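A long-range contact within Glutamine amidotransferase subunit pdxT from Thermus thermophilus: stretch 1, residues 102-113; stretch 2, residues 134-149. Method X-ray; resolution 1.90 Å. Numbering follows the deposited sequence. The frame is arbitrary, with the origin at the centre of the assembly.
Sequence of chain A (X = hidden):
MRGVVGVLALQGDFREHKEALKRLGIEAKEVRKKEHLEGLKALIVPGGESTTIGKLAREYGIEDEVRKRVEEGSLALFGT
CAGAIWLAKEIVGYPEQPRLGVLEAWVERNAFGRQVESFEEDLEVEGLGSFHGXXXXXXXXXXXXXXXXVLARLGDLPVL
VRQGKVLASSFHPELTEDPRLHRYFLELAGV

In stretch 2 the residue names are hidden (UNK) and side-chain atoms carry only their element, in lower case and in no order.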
ATOM      1  N   VAL A 102       2.491 -10.712   3.035  1.00 14.82           N
ATOM      2  CA  VAL A 102       1.800 -10.898   4.308  1.00 16.61           C
ATOM      3  C   VAL A 102       0.278 -10.811   4.159  1.00 16.24           C
ATOM      4  O   VAL A 102      -0.466 -11.427   4.924  1.00 16.47           O
ATOM      5  CB  VAL A 102       2.270  -9.851   5.354  1.00 18.14           C
ATOM      6  CG1 VAL A 102       1.916  -8.447   4.893  1.00 17.78           C
ATOM      7  CG2 VAL A 102       1.641 -10.144   6.708  1.00 21.52           C
ATOM      8  N   LEU A 103      -0.182 -10.051   3.170  1.00 14.14           N
ATOM      9  CA  LEU A 103      -1.615  -9.890   2.940  1.00 13.76           C
ATOM     10  C   LEU A 103      -2.211 -11.116   2.246  1.00 14.37           C
ATOM     11  O   LEU A 103      -1.756 -11.513   1.173  1.00 13.56           O
ATOM     12  CB  LEU A 103      -1.863  -8.643   2.088  1.00 16.20           C
ATOM     13  CG  LEU A 103      -3.310  -8.345   1.692  1.00 17.01           C
ATOM     14  CD1 LEU A 103      -4.117  -8.004   2.933  1.00 17.58           C
ATOM     15  CD2 LEU A 103      -3.340  -7.193   0.695  1.00 17.48           C
ATOM     16  N   GLU A 104      -3.225 -11.718   2.865  1.00 15.42           N
ATOM     17  CA  GLU A 104      -3.881 -12.891   2.291  1.00 16.24           C
ATOM     18  C   GLU A 104      -4.738 -12.468   1.111  1.00 15.48           C
ATOM     19  O   GLU A 104      -5.946 -12.285   1.241  1.00 15.69           O
ATOM     20  CB  GLU A 104      -4.764 -13.583   3.332  1.00 19.14           C
ATOM     21  CG  GLU A 104      -4.007 -14.296   4.440  1.00 22.93           C
ATOM     22  CD  GLU A 104      -3.122 -15.417   3.927  1.00 24.65           C
ATOM     23  OE1 GLU A 104      -3.525 -16.116   2.971  1.00 27.00           O
ATOM     24  OE2 GLU A 104      -2.028 -15.611   4.495  1.00 28.11           O
ATOM     25  N   ALA A 105      -4.107 -12.315  -0.044  1.00 14.92           N
ATOM     26  CA  ALA A 105      -4.826 -11.904  -1.234  1.00 14.31           C
ATOM     27  C   ALA A 105      -4.110 -12.339  -2.501  1.00 14.22           C
ATOM     28  O   ALA A 105      -2.902 -12.553  -2.500  1.00 14.89           O
ATOM     29  CB  ALA A 105      -4.993 -10.389  -1.233  1.00 16.41           C
ATOM     30  N   TRP A 106      -4.884 -12.487  -3.571  1.00 13.35           N
ATOM     31  CA  TRP A 106      -4.369 -12.848  -4.886  1.00 14.75           C
ATOM     32  C   TRP A 106      -4.533 -11.572  -5.696  1.00 13.60           C
ATOM     33  O   TRP A 106      -5.654 -11.102  -5.883  1.00 13.06           O
ATOM     34  CB  TRP A 106      -5.222 -13.950  -5.518  1.00 20.10           C
ATOM     35  CG  TRP A 106      -4.889 -15.337  -5.067  1.00 25.60           C
ATOM     36  CD1 TRP A 106      -4.579 -15.742  -3.802  1.00 27.72           C
ATOM     37  CD2 TRP A 106      -4.876 -16.516  -5.881  1.00 29.16           C
ATOM     38  NE1 TRP A 106      -4.374 -17.103  -3.775  1.00 28.67           N
ATOM     39  CE2 TRP A 106      -4.550 -17.601  -5.039  1.00 30.28           C
ATOM     40  CE3 TRP A 106      -5.112 -16.759  -7.241  1.00 32.44           C
ATOM     41  CZ2 TRP A 106      -4.454 -18.914  -5.513  1.00 33.08           C
ATOM     42  CZ3 TRP A 106      -5.017 -18.066  -7.713  1.00 34.10           C
ATOM     43  CH2 TRP A 106      -4.690 -19.126  -6.848  1.00 34.43           C
ATOM     44  N   VAL A 107      -3.427 -11.005  -6.162  1.00 12.70           N
ATOM     45  CA  VAL A 107      -3.491  -9.775  -6.936  1.00 11.95           C
ATOM     46  C   VAL A 107      -2.933  -9.954  -8.336  1.00 12.16           C
ATOM     47  O   VAL A 107      -1.873 -10.552  -8.520  1.00 11.81           O
ATOM     48  CB  VAL A 107      -2.699  -8.639  -6.253  1.00 13.13           C
ATOM     49  CG1 VAL A 107      -2.691  -7.400  -7.142  1.00 12.40           C
ATOM     50  CG2 VAL A 107      -3.314  -8.313  -4.898  1.00 11.93           C
ATOM     51  N   GLU A 108      -3.648  -9.430  -9.326  1.00 10.59           N
ATOM     52  CA  GLU A 108      -3.179  -9.512 -10.701  1.00 12.14           C
ATOM     53  C   GLU A 108      -2.785  -8.103 -11.133  1.00 12.43           C
ATOM     54  O   GLU A 108      -3.576  -7.161 -11.028  1.00 11.22           O
ATOM     55  CB  GLU A 108      -4.267 -10.060 -11.627  1.00 12.86           C
ATOM     56  CG  GLU A 108      -3.720 -10.472 -12.989  1.00 12.54           C
ATOM     57  CD  GLU A 108      -4.795 -10.924 -13.955  1.00 16.82           C
ATOM     58  OE1 GLU A 108      -5.924 -11.221 -13.504  1.00 14.27           O
ATOM     59  OE2 GLU A 108      -4.500 -10.989 -15.170  1.00 14.83           O
ATOM     60  N   ARG A 109      -1.553  -7.961 -11.602  1.00 11.46           N
ATOM     61  CA  ARG A 109      -1.037  -6.670 -12.036  1.00 11.54           C
ATOM     62  C   ARG A 109      -1.770  -6.117 -13.259  1.00 12.27           C
ATOM     63  O   ARG A 109      -2.168  -6.878 -14.144  1.00 10.00           O
ATOM     64  CB  ARG A 109       0.462  -6.804 -12.341  1.00 11.24           C
ATOM     65  CG  ARG A 109       1.337  -6.963 -11.098  1.00 12.18           C
ATOM     66  CD  ARG A 109       2.707  -7.539 -11.450  1.00 12.33           C
ATOM     67  NE  ARG A 109       3.234  -6.944 -12.675  1.00 12.23           N
ATOM     68  CZ  ARG A 109       4.322  -7.368 -13.309  1.00 13.87           C
ATOM     69  NH1 ARG A 109       5.020  -8.392 -12.837  1.00 12.22           N
ATOM     70  NH2 ARG A 109       4.692  -6.785 -14.441  1.00 14.28           N
ATOM     71  N   ASN A 110      -1.962  -4.795 -13.276  1.00 11.46           N
ATOM     72  CA  ASN A 110      -2.598  -4.066 -14.384  1.00 11.57           C
ATOM     73  C   ASN A 110      -3.619  -4.930 -15.133  1.00 12.78           C
ATOM     74  O   ASN A 110      -3.464  -5.217 -16.325  1.00 11.78           O
ATOM     75  CB  ASN A 110      -1.490  -3.581 -15.333  1.00 12.55           C
ATOM     76  CG  ASN A 110      -2.004  -2.690 -16.442  1.00 13.81           C
ATOM     77  OD1 ASN A 110      -3.056  -2.069 -16.321  1.00 11.87           O
ATOM     78  ND2 ASN A 110      -1.243  -2.606 -17.530  1.00 15.83           N
ATOM     79  N   ALA A 111      -4.683  -5.309 -14.430  1.00 12.07           N
ATOM     80  CA  ALA A 111      -5.689  -6.200 -14.992  1.00 13.67           C
ATOM     81  C   ALA A 111      -7.108  -5.678 -15.173  1.00 13.18           C
ATOM     82  O   ALA A 111      -8.029  -6.481 -15.343  1.00 14.01           O
ATOM     83  CB  ALA A 111      -5.727  -7.481 -14.149  1.00 15.21           C
ATOM     84  N   PHE A 112      -7.303  -4.361 -15.166  1.00 12.75           N
ATOM     85  CA  PHE A 112      -8.656  -3.817 -15.321  1.00 14.50           C
ATOM     86  C   PHE A 112      -9.278  -3.968 -16.706  1.00 14.28           C
ATOM     87  O   PHE A 112     -10.498  -3.863 -16.857  1.00 12.30           O
ATOM     88  CB  PHE A 112      -8.701  -2.348 -14.913  1.00 16.30           C
ATOM     89  CG  PHE A 112      -9.179  -2.137 -13.519  1.00 20.47           C
ATOM     90  CD1 PHE A 112      -8.278  -2.052 -12.462  1.00 21.21           C
ATOM     91  CD2 PHE A 112     -10.541  -2.058 -13.252  1.00 20.01           C
ATOM     92  CE1 PHE A 112      -8.729  -1.886 -11.153  1.00 24.98           C
ATOM     93  CE2 PHE A 112     -11.003  -1.893 -11.948  1.00 24.49           C
ATOM     94  CZ  PHE A 112     -10.095  -1.806 -10.897  1.00 22.68           C
ATOM     95  N   GLY A 113      -8.443  -4.189 -17.715  1.00 12.75           N
ATOM     96  CA  GLY A 113      -8.950  -4.392 -19.062  1.00 13.64           C
ATOM     97  C   GLY A 113      -9.495  -3.191 -19.812  1.00 16.38           C
ATOM     98  O   GLY A 113     -10.275  -3.355 -20.753  1.00 15.00           O
ATOM     99  N   UNK A 134      -8.051   7.494  -7.668  1.00 13.34           N
ATOM    100  CA  UNK A 134      -7.256   7.685  -8.874  1.00 13.13           C
ATOM    101  C   UNK A 134      -6.575   6.366  -9.223  1.00 11.98           C
ATOM    102  O   UNK A 134      -5.746   5.862  -8.461  1.00 10.66           O
ATOM    103  c   UNK A 134      -6.875  10.125  -8.367  1.00 12.41           C
ATOM    104  c   UNK A 134      -6.188   8.785  -8.666  1.00 12.28           C
ATOM    105  c   UNK A 134      -5.312   8.912  -9.914  1.00 14.84           C
ATOM    106  N   UNK A 135      -6.942   5.811 -10.377  1.00 12.43           N
ATOM    107  CA  UNK A 135      -6.410   4.534 -10.850  1.00 13.10           C
ATOM    108  C   UNK A 135      -5.493   4.690 -12.074  1.00 11.95           C
ATOM    109  O   UNK A 135      -5.856   5.338 -13.056  1.00 11.84           O
ATOM    110  c   UNK A 135      -8.373   2.025  -9.412  1.00 11.08           C
ATOM    111  c   UNK A 135      -9.472   4.146  -9.648  1.00 11.16           C
ATOM    112  c   UNK A 135      -7.571   3.597 -11.216  1.00 11.97           C
ATOM    113  c   UNK A 135     -10.344   3.818  -8.604  1.00 11.76           C
ATOM    114  c   UNK A 135      -9.240   1.686  -8.369  1.00 12.21           C
ATOM    115  c   UNK A 135     -10.228   2.583  -7.964  1.00 12.82           C
ATOM    116  c   UNK A 135      -8.482   3.254 -10.062  1.00 11.68           C
ATOM    117  N   UNK A 136      -4.309   4.084 -12.006  1.00 11.69           N
ATOM    118  CA  UNK A 136      -3.342   4.132 -13.108  1.00 13.04           C
ATOM    119  C   UNK A 136      -2.734   2.738 -13.290  1.00 12.72           C
ATOM    120  O   UNK A 136      -1.981   2.273 -12.437  1.00 14.86           O
ATOM    121  c   UNK A 136      -2.832   6.558 -12.674  1.00 13.03           C
ATOM    122  c   UNK A 136      -1.172   5.130 -13.906  1.00 14.36           C
ATOM    123  c   UNK A 136      -1.846   7.634 -12.247  1.00 16.53           C
ATOM    124  c   UNK A 136      -2.221   5.156 -12.805  1.00 14.18           C
ATOM    125  N   UNK A 137      -3.061   2.074 -14.399  1.00 12.55           N
ATOM    126  CA  UNK A 137      -2.570   0.715 -14.660  1.00 12.81           C
ATOM    127  C   UNK A 137      -2.850  -0.116 -13.408  1.00 12.65           C
ATOM    128  O   UNK A 137      -2.079  -0.997 -13.035  1.00 10.23           O
ATOM    129  n   UNK A 137       1.588   3.843 -16.088  1.00 26.45           N
ATOM    130  c   UNK A 137       2.019   2.885 -15.275  1.00 26.92           C
ATOM    131  n   UNK A 137       2.790   3.194 -14.243  1.00 28.87           N
ATOM    132  c   UNK A 137      -0.670   1.421 -16.244  1.00 15.73           C
ATOM    133  c   UNK A 137      -1.064   0.728 -14.945  1.00 13.00           C
ATOM    134  c   UNK A 137       0.798   1.174 -16.568  1.00 19.10           C
ATOM    135  n   UNK A 137       1.666   1.620 -15.483  1.00 24.72           N
ATOM    136  N   UNK A 138      -3.981   0.172 -12.778  1.00 11.91           N
ATOM    137  CA  UNK A 138      -4.365  -0.470 -11.528  1.00 12.37           C
ATOM    138  C   UNK A 138      -4.399  -1.994 -11.472  1.00 12.04           C
ATOM    139  O   UNK A 138      -4.858  -2.659 -12.400  1.00 11.45           O
ATOM    140  c   UNK A 138      -5.710   0.083 -11.075  1.00 12.74           C
ATOM    141  N   UNK A 139      -3.895  -2.565 -10.367  1.00 12.35           N
ATOM    142  CA  UNK A 139      -3.897  -4.018 -10.203  1.00 11.78           C
ATOM    143  C   UNK A 139      -5.300  -4.395  -9.730  1.00 13.66           C
ATOM    144  O   UNK A 139      -6.078  -3.530  -9.314  1.00 13.94           O
ATOM    145  c   UNK A 139      -3.025  -3.036  -8.250  1.00 12.44           C
ATOM    146  c   UNK A 139      -2.846  -4.242  -9.123  1.00 12.26           C
ATOM    147  c   UNK A 139      -3.144  -1.917  -9.275  1.00 11.17           C
ATOM    148  N   UNK A 140      -5.622  -5.678  -9.788  1.00 13.07           N
ATOM    149  CA  UNK A 140      -6.931  -6.141  -9.366  1.00 12.60           C
ATOM    150  C   UNK A 140      -6.812  -7.164  -8.246  1.00 12.49           C
ATOM    151  O   UNK A 140      -5.968  -8.059  -8.295  1.00 11.60           O
ATOM    152  c   UNK A 140      -7.972  -5.688 -11.608  1.00 11.92           C
ATOM    153  c   UNK A 140      -8.999  -7.414 -10.095  1.00 13.32           C
ATOM    154  c   UNK A 140      -7.691  -6.767 -10.562  1.00 12.75           C
ATOM    155  N   UNK A 141      -7.639  -7.006  -7.219  1.00 12.57           N
ATOM    156  CA  UNK A 141      -7.659  -7.945  -6.106  1.00 12.79           C
ATOM    157  C   UNK A 141      -8.565  -9.083  -6.577  1.00 13.90           C
ATOM    158  O   UNK A 141      -9.786  -8.946  -6.561  1.00 13.25           O
ATOM    159  c   UNK A 141      -5.686  -4.443  -2.903  1.00 16.10           C
ATOM    160  c   UNK A 141      -6.248  -6.722  -3.466  1.00 13.40           C
ATOM    161  c   UNK A 141      -6.785  -4.000  -3.633  1.00 12.36           C
ATOM    162  c   UNK A 141      -7.352  -6.291  -4.197  1.00 13.01           C
ATOM    163  c   UNK A 141      -7.612  -4.925  -4.277  1.00 12.27           C
ATOM    164  c   UNK A 141      -8.262  -7.284  -4.864  1.00 12.42           C
ATOM    165  c   UNK A 141      -5.415  -5.807  -2.818  1.00 14.43           C
ATOM    166  N   UNK A 142      -7.969 -10.197  -6.999  1.00 14.45           N
ATOM    167  CA  UNK A 142      -8.749 -11.327  -7.500  1.00 16.93           C
ATOM    168  C   UNK A 142      -9.430 -12.160  -6.416  1.00 19.43           C
ATOM    169  O   UNK A 142     -10.611 -12.505  -6.544  1.00 21.12           O
ATOM    170  c   UNK A 142      -9.042 -10.520 -12.908  1.00 16.39           C
ATOM    171  n   UNK A 142      -8.563 -10.198 -14.105  1.00 14.89           N
ATOM    172  c   UNK A 142      -7.868 -12.223  -8.377  1.00 16.32           C
ATOM    173  n   UNK A 142      -8.209 -10.860 -11.931  1.00 15.04           N
ATOM    174  n   UNK A 142     -10.355 -10.506 -12.695  1.00 16.23           N
ATOM    175  c   UNK A 142      -7.427 -11.571  -9.691  1.00 12.89           C
ATOM    176  c   UNK A 142      -8.624 -11.241 -10.581  1.00 14.85           C
ATOM    177  N   UNK A 143      -8.695 -12.497  -5.363  1.00 18.71           N
ATOM    178  CA  UNK A 143      -9.268 -13.273  -4.263  1.00 21.90           C
ATOM    179  C   UNK A 143      -8.751 -12.735  -2.943  1.00 20.63           C
ATOM    180  O   UNK A 143      -7.630 -12.228  -2.872  1.00 18.71           O
ATOM    181  c   UNK A 143      -8.131 -18.812  -4.666  1.00 43.63           C
ATOM    182  c   UNK A 143      -9.403 -16.903  -5.565  1.00 36.26           C
ATOM    183  c   UNK A 143      -8.902 -14.753  -4.376  1.00 24.07           C
ATOM    184  n   UNK A 143      -9.110 -19.642  -5.005  1.00 44.35           N
ATOM    185  n   UNK A 143      -7.043 -19.285  -4.070  1.00 44.56           N
ATOM    186  c   UNK A 143      -9.273 -15.394  -5.700  1.00 32.11           C
ATOM    187  n   UNK A 143      -8.242 -17.511  -4.922  1.00 39.99           N
ATOM    188  N   UNK A 144      -9.568 -12.849  -1.900  1.00 18.64           N
ATOM    189  CA  UNK A 144      -9.193 -12.370  -0.574  1.00 19.19           C
ATOM    190  C   UNK A 144      -9.416 -13.448   0.479  1.00 19.64           C
ATOM    191  O   UNK A 144     -10.408 -14.174   0.431  1.00 19.83           O
ATOM    192  c   UNK A 144     -10.845  -8.825  -0.696  1.00 17.40           C
ATOM    193  c   UNK A 144      -9.926  -9.943  -1.172  1.00 19.15           C
ATOM    194  c   UNK A 144     -10.018 -11.131  -0.211  1.00 16.83           C
ATOM    195  c   UNK A 144      -8.485  -9.453  -1.252  1.00 17.87           C
ATOM    196  N   UNK A 145      -8.490 -13.547   1.429  1.00 20.27           N
ATOM    197  CA  UNK A 145      -8.619 -14.532   2.487  1.00 21.18           C
ATOM    198  C   UNK A 145      -9.761 -14.168   3.419  1.00 22.43           C
ATOM    199  O   UNK A 145     -10.246 -13.035   3.403  1.00 20.48           O
ATOM    200  N   UNK A 146     -10.186 -15.124   4.239  1.00 24.22           N
ATOM    201  CA  UNK A 146     -11.290 -14.912   5.170  1.00 27.50           C
ATOM    202  C   UNK A 146     -11.048 -13.802   6.195  1.00 27.22           C
ATOM    203  O   UNK A 146     -11.987 -13.124   6.617  1.00 28.86           O
ATOM    204  c   UNK A 146     -11.613 -16.227   5.891  1.00 30.66           C
ATOM    205  c   UNK A 146     -12.807 -16.154   6.825  1.00 36.76           C
ATOM    206  c   UNK A 146     -13.212 -17.517   7.357  1.00 40.21           C
ATOM    207  o   UNK A 146     -13.112 -17.732   8.586  1.00 42.26           O
ATOM    208  o   UNK A 146     -13.625 -18.373   6.544  1.00 41.47           O
ATOM    209  N   UNK A 147      -9.796 -13.612   6.595  1.00 27.30           N
ATOM    210  CA  UNK A 147      -9.496 -12.578   7.574  1.00 27.01           C
ATOM    211  C   UNK A 147      -9.275 -11.191   6.991  1.00 26.97           C
ATOM    212  O   UNK A 147      -8.778 -10.296   7.682  1.00 28.14           O
ATOM    213  N   UNK A 148      -9.646 -11.000   5.728  1.00 24.30           N
ATOM    214  CA  UNK A 148      -9.462  -9.707   5.072  1.00 20.96           C
ATOM    215  C   UNK A 148     -10.763  -8.922   4.972  1.00 20.59           C
ATOM    216  O   UNK A 148     -11.792  -9.446   4.546  1.00 19.31           O
ATOM    217  c   UNK A 148      -8.623  -8.517   3.025  1.00 19.97           C
ATOM    218  c   UNK A 148      -7.576 -10.672   3.734  1.00 20.86           C
ATOM    219  c   UNK A 148      -8.874  -9.881   3.658  1.00 20.09           C
ATOM    220  N   UNK A 149     -10.710  -7.656   5.371  1.00 17.93           N
ATOM    221  CA  UNK A 149     -11.880  -6.793   5.338  1.00 18.93           C
ATOM    222  C   UNK A 149     -11.872  -5.878   4.111  1.00 17.23           C
ATOM    223  O   UNK A 149     -10.842  -5.299   3.767  1.00 14.36           O
ATOM    224  c   UNK A 149     -11.922  -5.961   6.625  1.00 22.29           C
ATOM    225  o   UNK A 149     -12.033  -3.895   8.608  1.00 37.09           O
ATOM    226  o   UNK A 149     -14.227  -4.057   8.540  1.00 36.71           O
ATOM    227  c   UNK A 149     -13.094  -4.238   8.040  1.00 34.22           C
ATOM    228  c   UNK A 149     -13.003  -4.901   6.674  1.00 29.69           C
TER
HETATM  229  O   HOH W   1      -5.394  -2.130 -14.998  1.00  9.94           O
HETATM  230  O   HOH W   2      -0.037  -3.494 -11.812  1.00 15.06           O

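Position 134 carries three carbons, one bearing the other two, out of reach of stretch 1: V134, a β-branched residue at home in a strand. At 135 one carbon leads to a ring of six carbons; this is F135, whose CD1 lies 4.3 Å from F112 CE1, its buried ring oblique to that of F112. Position 136 has four carbons, forked at the first with one arm two carbons long: I136, β-branched like V134, pointing away. At 137, three carbons, a nitrogen and a carbon bearing two more nitrogens spell R137; its CB lies 3.7 Å from N110 OD1, while the charged end leads away, as suits an exposed site.

A single carbon at 138 gives A138, small enough for its CB to sit 3.6 Å from F112 CE1. Its O accepts a weak bond from A111 N (3.3 Å) and one from a water that also bonds N110 OD1 and F112 N. Three carbons closing onto the backbone N make 139 P139; it has no N-H to satisfy, and its CB packs 3.7 Å from V107 CG1.

Position 140, one carbon carrying two, is V140, a compact apolar fit: CG2 lies over the F112 ring, 4.1 Å from its centroid, and 3.8 Å from A111 CB. At 141, one carbon and a six-carbon ring reveal F141, its buried ring filling space beside L103, A105 and V107, with CD1 3.6 Å from V107 CG2.

Position 142 repeats the pattern of 137: R142, whose NE meets E108 OE1 at 2.8 Å in a salt bridge. The same pattern at 143 is R143. Its guanidinium covers one face of W106, CZ standing 3.9 Å from the centroid of the six-membered ring, a cation-pi contact at an exposed site. Four carbons forked at the second identify L144, long enough to bring CD2 3.6 Å from A105 CB.

Position 145 has no side-chain atoms: G145. An ideal CB would clash with E104 CB at 2.8 Å. Position 146, three carbons ending in two oxygens, is E146, exposed and pointing away. Position 147, bare, is G147, within the type I turn from G145 to 148. Three carbons, one carrying two, make 148 V148, its CG2 3.4 Å from E104 O. At 149, the pattern of 146 gives E149, exposed.

The contact is an antiparallel strand pair. E108 and V140 exchange backbone bonds; W106 N reaches R143 O at 2.8 Å. A bulge shifts the register, so W106 O receives R142 N (2.7 Å) and, weakly, R143 N (3.4 Å). A105, V107, F141 and L144 share an apolar face; W106, E108, V140 and R143 share the other.

Stretch 2 (134-149) VFIRAPVFRRLGEGVE
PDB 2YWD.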